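Local coordinates for protein D-galactonate dehydratase family member RspA (Pantoea ananatis, PDB 3T6C) that dehydrates D-gluconate slowly in vitro to 2-dehydro-3-deoxy-D-gluconate with one magnesium ion per subunit, as a member of the mandelate racemase/muconate lactonizing enzyme family, at residues G130-Y134 and V400-L406. Numbering follows the deposited sequence.
Sequences GLPVY and VNDKPGL
The carbonyl oxygen of Asn401 lies at the edge of the Tyr134 ring, in its plane, 3.8 Å from CE2, while CB of Pro132 sits over one face, 3.4 Å from the plane and nearer the ring's margin than its centre. CG2 of Val400 comes obliquely to the same CE2, and a water joins Tyr134 OH to Val400 O. A single beta bridge, Pro132 with Gly405, ties the turn after helix 108-129, in the family's N-terminal domain, to the enolase-like C-terminal domain, at the loop leaving strand 397-399, which pairs with barrel strand 145-151. Gly405 N donates to Leu131 O (3.0 Å), and Val133 N returns a bond to Gly405 O (2.8 Å). Proline suits its place at Pro132, flanked by both bonds, because neither requires its nitrogen; its CG instead meets the carbonyl oxygens of Asp402 and Lys403. Gly130, the C-prime residue of the Schellman motif that ends helix 108-129, and Gly405 both have positive phi, which glycine adopts without strain. Asn401 shapes the loop through an Asx turn, OD1 accepting from Lys403 N. At the buried end, CG1 of Val133 is anti to the backbone N (chi1 168°), leaving CG2 beside that N to meet CD2 of Leu406 at 4.0 Å.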
# COMPACT_ATOMS: atom_id res chain seq x y z
N GLY A 130 50.23 -6.28 -2.95
CA GLY A 130 50.98 -5.34 -3.78
C GLY A 130 50.11 -4.45 -4.68
O GLY A 130 50.58 -4.00 -5.73
N LEU A 131 48.87 -4.16 -4.26
CA LEU A 131 47.91 -3.43 -5.08
C LEU A 131 47.20 -2.40 -4.22
O LEU A 131 46.94 -2.67 -3.04
CB LEU A 131 46.84 -4.42 -5.61
CG LEU A 131 47.32 -5.39 -6.69
CD1 LEU A 131 46.17 -6.38 -6.99
CD2 LEU A 131 47.85 -4.73 -7.96
N PRO A 132 46.82 -1.24 -4.82
CA PRO A 132 45.93 -0.30 -4.13
C PRO A 132 44.60 -0.97 -3.78
O PRO A 132 44.16 -1.86 -4.52
CB PRO A 132 45.65 0.75 -5.21
CG PRO A 132 46.93 0.76 -6.09
CD PRO A 132 47.19 -0.75 -6.17
N VAL A 133 43.98 -0.54 -2.68
CA VAL A 133 42.66 -1.06 -2.33
C VAL A 133 41.68 -0.86 -3.50
O VAL A 133 40.90 -1.77 -3.77
CB VAL A 133 42.13 -0.41 -1.05
CG1 VAL A 133 40.65 -0.73 -0.83
CG2 VAL A 133 42.95 -0.96 0.18
N TYR A 134 41.72 0.26 -4.22
CA TYR A 134 40.78 0.38 -5.39
C TYR A 134 40.92 -0.72 -6.40
O TYR A 134 39.96 -1.03 -7.10
CB TYR A 134 40.86 1.78 -6.05
CG TYR A 134 42.16 2.12 -6.71
CD1 TYR A 134 42.52 1.56 -7.93
CD2 TYR A 134 43.02 3.07 -6.13
CE1 TYR A 134 43.71 1.87 -8.51
CE2 TYR A 134 44.20 3.43 -6.73
CZ TYR A 134 44.55 2.82 -7.90
OH TYR A 134 45.73 3.15 -8.51
N VAL A 400 44.61 10.09 -6.91
CA VAL A 400 45.21 9.28 -5.84
C VAL A 400 46.46 8.60 -6.39
O VAL A 400 46.53 8.29 -7.59
CB VAL A 400 44.23 8.21 -5.22
CG1 VAL A 400 42.95 8.92 -4.74
CG2 VAL A 400 43.90 7.15 -6.19
N ASN A 401 47.43 8.35 -5.51
CA ASN A 401 48.58 7.62 -5.99
C ASN A 401 48.25 6.15 -6.20
O ASN A 401 47.18 5.64 -5.82
CB ASN A 401 49.78 7.78 -5.05
CG ASN A 401 49.56 7.14 -3.70
OD1 ASN A 401 49.34 5.93 -3.59
ND2 ASN A 401 49.64 7.95 -2.65
N ASP A 402 49.23 5.45 -6.79
CA ASP A 402 49.11 4.03 -7.12
C ASP A 402 49.78 3.05 -6.15
O ASP A 402 50.07 1.91 -6.57
CB ASP A 402 49.38 3.71 -8.61
CG ASP A 402 50.81 3.90 -8.98
OD1 ASP A 402 51.61 4.25 -8.09
OD2 ASP A 402 51.13 3.71 -10.18
N LYS A 403 50.19 3.53 -4.98
CA LYS A 403 50.94 2.70 -4.03
C LYS A 403 49.99 1.66 -3.42
O LYS A 403 48.76 1.86 -3.37
CB LYS A 403 51.52 3.57 -2.93
CG LYS A 403 52.56 4.61 -3.41
CD LYS A 403 53.26 5.37 -2.21
CE LYS A 403 52.27 6.05 -1.20
NZ LYS A 403 52.78 6.47 0.19
N PRO A 404 50.53 0.57 -2.89
CA PRO A 404 49.64 -0.49 -2.37
C PRO A 404 48.88 -0.07 -1.14
O PRO A 404 49.21 0.88 -0.40
CB PRO A 404 50.62 -1.61 -1.98
CG PRO A 404 51.86 -1.34 -2.87
CD PRO A 404 51.95 0.18 -2.91
N GLY A 405 47.81 -0.80 -0.93
CA GLY A 405 46.94 -0.50 0.20
C GLY A 405 46.19 0.80 -0.02
O GLY A 405 45.72 1.07 -1.15
N LEU A 406 46.06 1.60 1.03
CA LEU A 406 45.42 2.90 0.87
C LEU A 406 46.39 4.00 0.37
O LEU A 406 45.98 5.16 0.18
CB LEU A 406 44.69 3.32 2.16
CG LEU A 406 43.43 2.50 2.46
CD1 LEU A 406 42.93 2.86 3.88
CD2 LEU A 406 42.36 2.83 1.43
O HOH W 1 46.32 5.80 -9.02